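Local coordinates for soluble lytic murein transglycosylase (Pseudomonas aeruginosa, PDB 5OHU), which turns over the peptidoglycan of the bacterial cell wall as a lytic transglycosylase, acting both exolytically and endolytically on its glycan strands, at residues Thr126-Cys130 / Glu150-Leu154; Leu389-Ala394 / Tyr466-Asp471; Asp589-Phe595 / Glu636-Asp641. All blocks are in the same frame, centred on the assembly; numbering follows the deposited sequence.

Contact 1. Residues Thr126-Cys130 / Glu150-Leu154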
# COMPACT_ATOMS: atom_id res chain seq x y z
N THR A 126 -7.47 18.05 6.46
CA THR A 126 -7.18 19.28 5.73
C THR A 126 -8.04 20.45 6.21
O THR A 126 -7.57 21.59 6.24
CB THR A 126 -7.39 19.04 4.23
OG1 THR A 126 -6.51 18.01 3.78
CG2 THR A 126 -7.12 20.29 3.41
N GLU A 127 -9.29 20.18 6.59
CA GLU A 127 -10.17 21.25 7.05
C GLU A 127 -9.60 21.95 8.28
O GLU A 127 -9.65 23.18 8.38
CB GLU A 127 -11.56 20.68 7.34
CG GLU A 127 -12.56 21.73 7.79
CD GLU A 127 -13.94 21.13 8.10
OE1 GLU A 127 -14.86 21.91 8.39
OE2 GLU A 127 -14.09 19.89 8.05
N LEU A 128 -9.06 21.19 9.22
CA LEU A 128 -8.47 21.80 10.41
C LEU A 128 -7.19 22.56 10.06
O LEU A 128 -6.95 23.66 10.58
CB LEU A 128 -8.20 20.74 11.47
CG LEU A 128 -9.37 19.90 11.99
CD1 LEU A 128 -8.85 18.78 12.86
CD2 LEU A 128 -10.36 20.77 12.77
N ASP A 129 -6.36 21.99 9.20
CA ASP A 129 -5.17 22.71 8.73
C ASP A 129 -5.55 24.07 8.15
O ASP A 129 -4.89 25.08 8.43
CB ASP A 129 -4.42 21.87 7.69
CG ASP A 129 -3.99 20.51 8.23
OD1 ASP A 129 -4.07 20.29 9.46
OD2 ASP A 129 -3.56 19.66 7.41
N CYS A 130 -6.63 24.12 7.39
CA CYS A 130 -7.04 25.41 6.81
C CYS A 130 -7.55 26.36 7.87
O CYS A 130 -7.20 27.55 7.86
CB CYS A 130 -8.07 25.17 5.72
SG CYS A 130 -7.17 24.55 4.26
N GLU A 150 -0.00 28.41 1.13
CA GLU A 150 0.63 27.94 -0.09
C GLU A 150 0.72 26.42 -0.11
O GLU A 150 0.42 25.79 -1.13
CB GLU A 150 2.02 28.56 -0.24
CG GLU A 150 2.68 28.28 -1.58
CD GLU A 150 3.74 29.29 -1.91
OE1 GLU A 150 3.50 30.50 -1.72
OE2 GLU A 150 4.83 28.88 -2.35
N ARG A 151 1.11 25.82 1.01
CA ARG A 151 1.20 24.36 1.09
C ARG A 151 -0.16 23.71 0.85
O ARG A 151 -0.26 22.68 0.17
CB ARG A 151 1.76 23.95 2.44
CG ARG A 151 1.89 22.44 2.63
CD ARG A 151 2.31 22.08 4.06
NE ARG A 151 1.29 22.42 5.06
CZ ARG A 151 0.30 21.62 5.44
NH1 ARG A 151 0.17 20.41 4.90
NH2 ARG A 151 -0.57 22.02 6.36
N LEU A 152 -1.22 24.26 1.43
CA LEU A 152 -2.54 23.71 1.17
C LEU A 152 -3.05 24.09 -0.21
O LEU A 152 -3.93 23.40 -0.74
CB LEU A 152 -3.54 24.18 2.23
CG LEU A 152 -3.23 23.53 3.58
CD1 LEU A 152 -3.73 24.43 4.72
CD2 LEU A 152 -3.86 22.17 3.63
N TRP A 153 -2.52 25.18 -0.78
CA TRP A 153 -2.96 25.61 -2.10
C TRP A 153 -2.32 24.75 -3.19
O TRP A 153 -2.97 24.44 -4.19
CB TRP A 153 -2.62 27.09 -2.31
CG TRP A 153 -2.79 27.54 -3.73
CD1 TRP A 153 -1.82 27.63 -4.70
CD2 TRP A 153 -4.02 27.94 -4.36
NE1 TRP A 153 -2.36 28.06 -5.88
CE2 TRP A 153 -3.71 28.25 -5.71
CE3 TRP A 153 -5.34 28.05 -3.92
CZ2 TRP A 153 -4.68 28.66 -6.62
CZ3 TRP A 153 -6.31 28.45 -4.82
CH2 TRP A 153 -5.97 28.76 -6.15
N LEU A 154 -1.06 24.34 -2.99
CA LEU A 154 -0.31 23.61 -4.02
C LEU A 154 -0.67 22.13 -3.97
O LEU A 154 0.14 21.27 -3.62
CB LEU A 154 1.18 23.84 -3.87
CG LEU A 154 1.56 25.20 -4.46
CD1 LEU A 154 3.02 25.57 -4.20
CD2 LEU A 154 1.21 25.22 -5.94

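Contact 2. Residues Leu389-Ala394 / Tyr466-Asp471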
# COMPACT_ATOMS: atom_id res chain seq x y z
N LEU A 389 14.65 -22.80 8.64
CA LEU A 389 13.22 -22.95 8.91
C LEU A 389 12.91 -23.08 10.40
O LEU A 389 12.07 -23.89 10.80
CB LEU A 389 12.66 -24.16 8.17
CG LEU A 389 12.94 -24.18 6.67
CD1 LEU A 389 12.40 -25.45 6.03
CD2 LEU A 389 12.34 -22.95 6.06
N GLY A 390 13.55 -22.27 11.24
CA GLY A 390 13.29 -22.34 12.67
C GLY A 390 11.99 -21.70 13.13
O GLY A 390 11.77 -20.51 12.90
N ASN A 391 11.12 -22.48 13.79
CA ASN A 391 9.81 -22.02 14.27
C ASN A 391 9.91 -21.74 15.76
O ASN A 391 9.75 -22.64 16.59
CB ASN A 391 8.75 -23.07 13.96
CG ASN A 391 7.35 -22.67 14.43
OD1 ASN A 391 7.12 -21.53 14.85
ND2 ASN A 391 6.42 -23.61 14.34
N ARG A 392 10.17 -20.47 16.11
CA ARG A 392 10.53 -20.07 17.47
C ARG A 392 9.53 -19.05 18.02
O ARG A 392 9.63 -17.85 17.71
CB ARG A 392 11.95 -19.50 17.46
CG ARG A 392 12.38 -18.61 18.63
CD ARG A 392 12.33 -19.30 19.99
NE ARG A 392 12.84 -18.42 21.04
CZ ARG A 392 12.68 -18.63 22.34
NH1 ARG A 392 13.18 -17.76 23.22
NH2 ARG A 392 12.00 -19.68 22.78
N PRO A 393 8.55 -19.47 18.81
CA PRO A 393 7.68 -18.50 19.49
C PRO A 393 8.49 -17.57 20.39
O PRO A 393 9.37 -18.00 21.14
CB PRO A 393 6.73 -19.38 20.31
CG PRO A 393 6.74 -20.70 19.62
CD PRO A 393 8.13 -20.86 19.07
N ALA A 394 8.19 -16.28 20.29
CA ALA A 394 8.86 -15.30 21.13
C ALA A 394 8.55 -15.55 22.60
O ALA A 394 7.43 -15.92 22.96
CB ALA A 394 8.45 -13.88 20.74
N TYR A 466 9.09 -9.69 14.02
CA TYR A 466 9.50 -10.94 14.65
C TYR A 466 9.09 -12.08 13.73
O TYR A 466 7.96 -12.57 13.77
CB TYR A 466 8.88 -11.09 16.02
CG TYR A 466 9.39 -12.32 16.70
CD1 TYR A 466 10.66 -12.35 17.26
CD2 TYR A 466 8.62 -13.48 16.74
CE1 TYR A 466 11.15 -13.48 17.87
CE2 TYR A 466 9.10 -14.62 17.34
CZ TYR A 466 10.37 -14.61 17.91
OH TYR A 466 10.85 -15.75 18.51
N TRP A 467 10.03 -12.55 12.92
CA TRP A 467 9.72 -13.48 11.85
C TRP A 467 9.82 -14.95 12.26
O TRP A 467 9.34 -15.81 11.50
CB TRP A 467 10.65 -13.21 10.68
CG TRP A 467 10.66 -11.78 10.26
CD1 TRP A 467 11.73 -10.93 10.29
CD2 TRP A 467 9.56 -11.02 9.74
NE1 TRP A 467 11.36 -9.69 9.82
CE2 TRP A 467 10.03 -9.72 9.47
CE3 TRP A 467 8.22 -11.31 9.47
CZ2 TRP A 467 9.21 -8.71 8.95
CZ3 TRP A 467 7.40 -10.31 8.94
CH2 TRP A 467 7.90 -9.03 8.70
N ASP A 468 10.39 -15.27 13.42
CA ASP A 468 10.68 -16.65 13.76
C ASP A 468 9.48 -17.42 14.28
O ASP A 468 9.59 -18.63 14.50
CB ASP A 468 11.81 -16.72 14.79
CG ASP A 468 13.03 -15.94 14.36
OD1 ASP A 468 13.03 -15.42 13.23
OD2 ASP A 468 13.99 -15.84 15.16
N ASP A 469 8.33 -16.78 14.48
CA ASP A 469 7.15 -17.49 14.96
C ASP A 469 6.33 -17.91 13.74
O ASP A 469 5.54 -17.13 13.21
CB ASP A 469 6.32 -16.64 15.92
CG ASP A 469 5.26 -17.45 16.65
OD1 ASP A 469 4.70 -18.39 16.04
OD2 ASP A 469 4.98 -17.15 17.83
N LEU A 470 6.53 -19.15 13.31
CA LEU A 470 5.88 -19.67 12.12
C LEU A 470 4.51 -20.25 12.39
O LEU A 470 3.76 -20.52 11.44
CB LEU A 470 6.79 -20.70 11.47
CG LEU A 470 8.17 -20.16 11.05
CD1 LEU A 470 8.93 -21.21 10.23
CD2 LEU A 470 8.01 -18.88 10.22
N ASP A 471 4.15 -20.45 13.66
CA ASP A 471 2.77 -20.81 13.98
C ASP A 471 1.85 -19.61 13.74
O ASP A 471 0.80 -19.74 13.09
CB ASP A 471 2.67 -21.31 15.42
CG ASP A 471 3.20 -22.74 15.57
OD1 ASP A 471 3.94 -23.21 14.67
OD2 ASP A 471 2.89 -23.39 16.60
O HOH W 1 5.48 -15.18 19.54

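Contact 3. Residues Asp589-Phe595 / Glu636-Asp641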
# COMPACT_ATOMS: atom_id res chain seq x y z
N ASP A 589 9.01 -12.97 -26.31
CA ASP A 589 10.37 -12.97 -26.83
C ASP A 589 11.41 -13.39 -25.80
O ASP A 589 12.58 -13.03 -25.91
CB ASP A 589 10.75 -11.60 -27.42
CG ASP A 589 10.12 -11.35 -28.78
OD1 ASP A 589 9.11 -12.02 -29.10
OD2 ASP A 589 10.63 -10.49 -29.52
N THR A 590 10.99 -14.13 -24.79
CA THR A 590 11.95 -14.73 -23.88
C THR A 590 12.41 -16.07 -24.44
O THR A 590 11.75 -16.68 -25.28
CB THR A 590 11.36 -14.92 -22.48
OG1 THR A 590 10.20 -15.77 -22.54
CG2 THR A 590 10.98 -13.56 -21.87
N ARG A 591 13.57 -16.51 -23.97
CA ARG A 591 14.11 -17.80 -24.36
C ARG A 591 15.12 -18.21 -23.31
O ARG A 591 16.08 -17.47 -23.06
CB ARG A 591 14.76 -17.73 -25.73
CG ARG A 591 15.46 -19.02 -26.14
CD ARG A 591 14.72 -19.70 -27.28
NE ARG A 591 15.57 -20.63 -28.01
CZ ARG A 591 15.42 -21.95 -27.99
NH1 ARG A 591 14.44 -22.50 -27.28
NH2 ARG A 591 16.25 -22.72 -28.69
N HIS A 592 14.90 -19.37 -22.69
CA HIS A 592 15.78 -19.86 -21.62
C HIS A 592 16.02 -18.80 -20.55
O HIS A 592 17.13 -18.64 -20.06
CB HIS A 592 17.11 -20.35 -22.18
CG HIS A 592 16.96 -21.42 -23.22
ND1 HIS A 592 17.96 -21.72 -24.12
CD2 HIS A 592 15.94 -22.25 -23.50
CE1 HIS A 592 17.56 -22.69 -24.91
NE2 HIS A 592 16.33 -23.03 -24.55
N LEU A 593 14.98 -18.04 -20.21
CA LEU A 593 15.09 -17.03 -19.17
C LEU A 593 15.07 -17.71 -17.81
O LEU A 593 14.22 -18.57 -17.55
CB LEU A 593 13.94 -16.02 -19.30
CG LEU A 593 14.01 -14.80 -18.38
CD1 LEU A 593 15.29 -14.05 -18.67
CD2 LEU A 593 12.81 -13.90 -18.59
N ALA A 594 16.01 -17.37 -16.95
CA ALA A 594 16.03 -17.98 -15.62
C ALA A 594 14.89 -17.43 -14.78
O ALA A 594 14.49 -16.27 -14.91
CB ALA A 594 17.38 -17.71 -14.93
N PHE A 595 14.36 -18.28 -13.90
CA PHE A 595 13.19 -17.91 -13.10
C PHE A 595 13.46 -16.71 -12.18
O PHE A 595 12.57 -15.89 -11.95
CB PHE A 595 12.74 -19.11 -12.27
CG PHE A 595 13.58 -19.32 -11.05
CD1 PHE A 595 14.81 -19.95 -11.14
CD2 PHE A 595 13.15 -18.85 -9.82
CE1 PHE A 595 15.59 -20.13 -10.01
CE2 PHE A 595 13.94 -19.02 -8.68
CZ PHE A 595 15.16 -19.66 -8.77
N GLU A 636 10.54 -25.58 -13.14
CA GLU A 636 10.24 -24.15 -13.11
C GLU A 636 11.46 -23.26 -13.29
O GLU A 636 11.30 -22.05 -13.49
CB GLU A 636 9.55 -23.81 -11.77
CG GLU A 636 8.24 -24.54 -11.53
CD GLU A 636 7.71 -24.37 -10.11
OE1 GLU A 636 6.47 -24.49 -9.92
OE2 GLU A 636 8.53 -24.12 -9.18
N ARG A 637 12.68 -23.82 -13.25
CA ARG A 637 13.87 -22.98 -13.18
C ARG A 637 14.12 -22.19 -14.46
O ARG A 637 14.79 -21.15 -14.41
CB ARG A 637 15.08 -23.84 -12.81
CG ARG A 637 14.82 -24.69 -11.57
CD ARG A 637 16.05 -25.41 -11.06
NE ARG A 637 17.01 -24.46 -10.53
CZ ARG A 637 17.22 -24.23 -9.23
NH1 ARG A 637 16.54 -24.89 -8.31
NH2 ARG A 637 18.11 -23.33 -8.87
N TYR A 638 13.64 -22.67 -15.62
CA TYR A 638 13.71 -21.94 -16.88
C TYR A 638 12.36 -22.04 -17.58
O TYR A 638 11.65 -23.03 -17.43
CB TYR A 638 14.74 -22.50 -17.87
CG TYR A 638 16.18 -22.35 -17.48
CD1 TYR A 638 16.83 -21.15 -17.66
CD2 TYR A 638 16.90 -23.43 -16.96
CE1 TYR A 638 18.15 -21.00 -17.30
CE2 TYR A 638 18.21 -23.29 -16.61
CZ TYR A 638 18.84 -22.07 -16.79
OH TYR A 638 20.16 -21.90 -16.45
N PHE A 639 12.05 -21.01 -18.36
CA PHE A 639 10.86 -21.03 -19.20
C PHE A 639 10.99 -20.00 -20.31
O PHE A 639 11.71 -19.00 -20.17
CB PHE A 639 9.57 -20.81 -18.40
CG PHE A 639 9.69 -19.80 -17.28
CD1 PHE A 639 9.49 -18.46 -17.53
CD2 PHE A 639 9.94 -20.21 -15.99
CE1 PHE A 639 9.57 -17.54 -16.51
CE2 PHE A 639 10.02 -19.30 -14.96
CZ PHE A 639 9.83 -17.96 -15.22
N ASP A 640 10.31 -20.27 -21.42
CA ASP A 640 10.43 -19.58 -22.69
C ASP A 640 9.08 -18.98 -23.08
O ASP A 640 8.08 -19.15 -22.38
CB ASP A 640 10.91 -20.53 -23.80
CG ASP A 640 12.36 -20.94 -23.66
OD1 ASP A 640 12.85 -21.13 -22.52
OD2 ASP A 640 13.03 -21.11 -24.70
N ASP A 641 9.06 -18.32 -24.23
CA ASP A 641 7.85 -17.74 -24.78
C ASP A 641 7.08 -18.77 -25.60
O ASP A 641 7.66 -19.42 -26.47
CB ASP A 641 8.18 -16.52 -25.65
CG ASP A 641 6.95 -15.80 -26.13
OD1 ASP A 641 5.89 -15.93 -25.48
OD2 ASP A 641 7.04 -15.09 -27.16

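Contact 1. Residues Thr126-Cys130 / Glu150-Leu154
T126 begins the contact with its methyl group: CG2 lies 3.8 Å from CD2 of L152, and the two side chains run past each other in opposite directions. Its first torsion (chi1 -61°) sets this methyl anti to the backbone N. P160 and C163 also touch T126, extending the apolar patch toward helix 161-172.

One turn further on, D129 points at the partner helix and serves two ends. Its CB rests 4.0 Å from CD1 of L152, while OD2 lies 4.0 Å from NH2 of R151, a long salt bridge. The carboxylate reaches the edge of the guanidinium, with the two planes 60° apart; at that separation the pair is more a loose electrostatic attraction than a fixed bond. OD1 of D129 is hydrogen-bonded to the hydroxyl of Y119, a partner that probably does more to orient the carboxylate than the arginine does.

The two segments are the beginning of helix 126-138 and the end of helix 142-153, so the contact closes the open end of an antiparallel helical hairpin, one of many helix pairs in the large alpha-helical part of an Slt-family enzyme.

C130 comes next and makes the tightest approach, its SG 3.5 Å from CD1 of L152 and 4.1 Å from CD2. The sulfur thus meets both branches of the leucine, whose two methyls divide between them the three residues T126, D129 and C130. The same SG forms the disulfide to C163, which fastens helix 126-138 to helix 161-172 beside the leucine.

Contact 2. Residues Leu389-Ala394 / Tyr466-Asp471
The ring of Y466 has A394 on one face, with CB 3.7 Å from the centroid in a CH-pi contact, and the backbone N of D468 toward the rim of the opposite face. R392 O sits at the ring's edge and receives the phenol: Y466 OH to R392 O is 2.6 Å, the hydroxyl lying above the carbonyl plane. CG of Y466 stands anti to the backbone N (chi1 -176°), carrying the ring across.

The amide of N391 is the second flat group. Its ND2 bonds to OD1 of D471 at 2.5 Å, nearly in the amide plane but from above the carboxylate. The other arm, OD1, accepts L470 N at 2.9 Å, from above the carbonyl plane, and, weakly, D471 N. R392 N is bonded to D468 O, also at 2.5 Å; both lengths are implausibly short, probably coordinate error, and say nothing of strength. A water joins A394 N to OD2 of D469, the N-cap residue whose OD1 holds I472 N.

N391 therefore accepts from the backbone N-H groups of L470 and D471 and donates to the D471 carboxylate. K624 of helix 605-624 forms a salt bridge with D471 OD1, and probably favours the charged carboxylate.

Contact 3. Residues Asp589-Phe595 / Glu636-Asp641
A short two-stranded antiparallel ribbon joins strand 593-594 to strand 638-639, near the end of the modelled chain. L593 and F639 form its hydrogen-bonded pair, N of each bonding weakly to O of the other at 3.4 Å. A594 and Y638 are the adjoining non-hydrogen-bonded pair, CB of A594 4.1 Å from CE1 of Y638. Just past the strand, opening helix 595-600, F595 N donates to R637 O at 2.9 Å.

Toward the chain terminus side chains take over most of the bonding, beside a weak D641 N to T590 O bond. D640 uses both oxygens: OD1 accepts H592 N at 2.7 Å, from above the carboxylate, and OD2 takes NH1 of R591 at 3.3 Å in a salt bridge. D641 OD2 receives D589 N at 3.0 Å. D640 and D641 are poorly ordered, so this end is probably mobile.

At the firmer end, CB of F595 meets CE2 of F639 at 3.8 Å, and CE1 of F595 lies over a face of the R637 guanidinium, itself salt-bridged to D381. F639 stacks edge-to-face with W598, F595 leans on L378 and R382 of helix 374-383, and T590 and L593 reach R319 of helix 307-319.

In the fold
Contact 1 is a buried helix-to-helix contact, packed round one leucine, with a long, loose ion pair at its edge. Contacts 2 and 3 lie across the chain's centre from it, 45 and 51 Å between centres, and depend on loops and polar bonds. Contact 2 is a surface joint of backbone carbonyls, the Y466 ring and hydroxyl, an asparagine and carboxylates; contact 3, partly buried, adds strand pairing and phenylalanine packing. These two, about 15 Å apart at their nearest atoms, draw on the same helices: loop 389-394 follows helix 374-383, on which F595 packs, and helix 605-624, which supports contact 2, precedes segment 636-641. Contact 1 shares neither and alone holds half of the C130-C163 disulfide.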